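Local coordinates for protein dTDP-4-dehydrorhamnose reductase (Yersinia enterocolitica, PDB 5U9C) that probably reduces dTDP-4-dehydro-beta-L-rhamnose with NADPH to give dTDP-L-rhamnose, the closing step of the pathway that makes this activated sugar, at residues Q92-F96 / C97-L101. Sequence-based numbering, arbitrary orientation.
Sequences QAAKF and CGAWL
The methyl of A94 is where the last turn of a helix and the strand that follows it meet: its CB lies 4.1 Å from CB of L101. CB of A99 is a looser neighbour, 4.5 Å from CB of A94. CD2 of L101, one of the two methyls at the end of its side chain, also lies 4.1 Å from CB of A94. I60 on strand 59-62 touches A94, A99 and L101 alike, adding a second strand to the apolar contact between the helix and strand 100-106. Behind this apolar spot the helix is closed by backbone bonds. One runs from N of C97 to O of A93, 3.0 Å long and nearly straight at 164°. Then the chain reverses in a Schellman motif: N of A99 reaches back to O of A94 at 3.0 Å with a bent angle of 141°, while a weak bond of 3.4 Å joins N of G98 to O of K95. G98 is the C-prime residue, and its positive phi is a conformation that glycine adopts readily. The turn thus passes helix 76-97 into strand 100-106 of the parallel sheet in this Rossmann-type fold, a connection of alpha to beta made in very few residues. The chi1 of C97 (65°) turns SG back to within 3.3 Å of O of A93. The other side is looser: K95, whose CB bond leaves the 97-101 segment, has a fully extended chain and is exposed. F96 is exposed too; its CB bond points away from 97-101, though CB itself lies 3.2 Å from N of C97, and its side chain touches T53 of helix 48-55.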
ATOM      1  N   GLN D  92     -29.281  17.646 -11.597  1.00 27.48           N
ATOM      2  CA  GLN D  92     -30.648  17.676 -11.090  1.00 30.41           C
ATOM      3  C   GLN D  92     -31.557  18.385 -12.105  1.00 29.83           C
ATOM      4  O   GLN D  92     -32.669  17.930 -12.360  1.00 29.95           O
ATOM      5  CB  GLN D  92     -30.748  18.341  -9.699  1.00 32.58           C
ATOM      6  CG  GLN D  92     -30.189  17.515  -8.543  1.00 34.41           C
ATOM      7  CD  GLN D  92     -30.862  16.155  -8.399  1.00 37.61           C
ATOM      8  OE1 GLN D  92     -32.044  15.989  -8.710  1.00 40.58           O
ATOM      9  NE2 GLN D  92     -30.120  15.186  -7.882  1.00 38.83           N
ATOM     10  N   ALA D  93     -31.069  19.482 -12.683  1.00 28.83           N
ATOM     11  CA  ALA D  93     -31.817  20.214 -13.687  1.00 28.92           C
ATOM     12  C   ALA D  93     -32.033  19.342 -14.956  1.00 29.23           C
ATOM     13  O   ALA D  93     -33.146  19.304 -15.500  1.00 29.49           O
ATOM     14  CB  ALA D  93     -31.125  21.513 -14.027  1.00 28.51           C
ATOM     15  N   ALA D  94     -30.997  18.623 -15.390  1.00 27.78           N
ATOM     16  CA  ALA D  94     -31.112  17.716 -16.558  1.00 29.34           C
ATOM     17  C   ALA D  94     -32.192  16.653 -16.311  1.00 30.55           C
ATOM     18  O   ALA D  94     -33.051  16.416 -17.169  1.00 31.36           O
ATOM     19  CB  ALA D  94     -29.779  17.049 -16.885  1.00 27.74           C
ATOM     20  N   LYS D  95     -32.173  16.063 -15.122  1.00 30.86           N
ATOM     21  CA  LYS D  95     -33.167  15.072 -14.752  1.00 32.83           C
ATOM     22  C   LYS D  95     -34.586  15.655 -14.771  1.00 33.28           C
ATOM     23  O   LYS D  95     -35.512  15.036 -15.289  1.00 32.50           O
ATOM     24  CB  LYS D  95     -32.896  14.537 -13.358  1.00 35.39           C
ATOM     25  CG  LYS D  95     -33.928  13.513 -12.894  1.00 37.60           C
ATOM     26  CD  LYS D  95     -33.704  13.128 -11.454  1.00 41.35           C
ATOM     27  CE  LYS D  95     -34.783  12.153 -10.985  1.00 45.28           C
ATOM     28  NZ  LYS D  95     -34.580  11.827  -9.548  1.00 49.05           N
ATOM     29  N   PHE D  96     -34.739  16.839 -14.193  1.00 32.65           N
ATOM     30  CA  PHE D  96     -36.038  17.491 -14.116  1.00 34.85           C
ATOM     31  C   PHE D  96     -36.633  17.806 -15.493  1.00 35.59           C
ATOM     32  O   PHE D  96     -37.813  17.583 -15.708  1.00 34.96           O
ATOM     33  CB  PHE D  96     -35.974  18.777 -13.282  1.00 34.78           C
ATOM     34  CG  PHE D  96     -37.320  19.402 -13.042  1.00 36.26           C
ATOM     35  CD1 PHE D  96     -38.139  18.946 -11.997  1.00 38.81           C
ATOM     36  CD2 PHE D  96     -37.787  20.431 -13.858  1.00 37.10           C
ATOM     37  CE1 PHE D  96     -39.393  19.516 -11.775  1.00 39.59           C
ATOM     38  CE2 PHE D  96     -39.042  21.002 -13.643  1.00 38.84           C
ATOM     39  CZ  PHE D  96     -39.845  20.545 -12.599  1.00 39.97           C
ATOM     40  N   CYS D  97     -35.843  18.332 -16.422  1.00 35.19           N
ATOM     41  CA  CYS D  97     -36.412  18.622 -17.726  1.00 37.60           C
ATOM     42  C   CYS D  97     -36.210  17.519 -18.778  1.00 36.68           C
ATOM     43  O   CYS D  97     -36.622  17.674 -19.908  1.00 36.16           O
ATOM     44  CB  CYS D  97     -35.961  20.002 -18.206  1.00 40.91           C
ATOM     45  SG  CYS D  97     -34.234  20.160 -18.505  1.00 42.97           S
ATOM     46  N   GLY D  98     -35.640  16.380 -18.390  1.00 36.15           N
ATOM     47  CA  GLY D  98     -35.451  15.247 -19.317  1.00 37.29           C
ATOM     48  C   GLY D  98     -34.371  15.406 -20.385  1.00 35.86           C
ATOM     49  O   GLY D  98     -34.407  14.738 -21.422  1.00 37.29           O
ATOM     50  N   ALA D  99     -33.390  16.261 -20.123  1.00 33.07           N
ATOM     51  CA  ALA D  99     -32.336  16.501 -21.084  1.00 32.07           C
ATOM     52  C   ALA D  99     -31.245  15.441 -21.015  1.00 31.51           C
ATOM     53  O   ALA D  99     -30.898  14.948 -19.925  1.00 31.50           O
ATOM     54  CB  ALA D  99     -31.723  17.877 -20.834  1.00 31.56           C
ATOM     55  N   TRP D 100     -30.699  15.102 -22.181  1.00 30.57           N
ATOM     56  CA  TRP D 100     -29.533  14.212 -22.276  1.00 30.37           C
ATOM     57  C   TRP D 100     -28.341  15.075 -21.859  1.00 28.89           C
ATOM     58  O   TRP D 100     -28.168  16.178 -22.375  1.00 28.90           O
ATOM     59  CB  TRP D 100     -29.391  13.705 -23.701  1.00 31.56           C
ATOM     60  CG  TRP D 100     -28.175  12.877 -24.037  1.00 31.36           C
ATOM     61  CD1 TRP D 100     -28.054  11.509 -23.959  1.00 32.36           C
ATOM     62  CD2 TRP D 100     -26.961  13.350 -24.624  1.00 30.77           C
ATOM     63  NE1 TRP D 100     -26.820  11.119 -24.429  1.00 32.51           N
ATOM     64  CE2 TRP D 100     -26.136  12.227 -24.852  1.00 31.71           C
ATOM     65  CE3 TRP D 100     -26.476  14.623 -24.961  1.00 31.44           C
ATOM     66  CZ2 TRP D 100     -24.861  12.338 -25.405  1.00 31.66           C
ATOM     67  CZ3 TRP D 100     -25.217  14.729 -25.509  1.00 30.89           C
ATOM     68  CH2 TRP D 100     -24.421  13.588 -25.727  1.00 31.31           C
ATOM     69  N   LEU D 101     -27.546  14.585 -20.906  1.00 28.17           N
ATOM     70  CA  LEU D 101     -26.434  15.334 -20.341  1.00 27.07           C
ATOM     71  C   LEU D 101     -25.077  14.738 -20.640  1.00 27.69           C
ATOM     72  O   LEU D 101     -24.815  13.570 -20.335  1.00 28.36           O
ATOM     73  CB  LEU D 101     -26.605  15.410 -18.823  1.00 26.91           C
ATOM     74  CG  LEU D 101     -25.484  16.023 -17.977  1.00 25.64           C
ATOM     75  CD1 LEU D 101     -25.204  17.464 -18.359  1.00 26.43           C
ATOM     76  CD2 LEU D 101     -25.868  15.963 -16.515  1.00 26.46           C
TER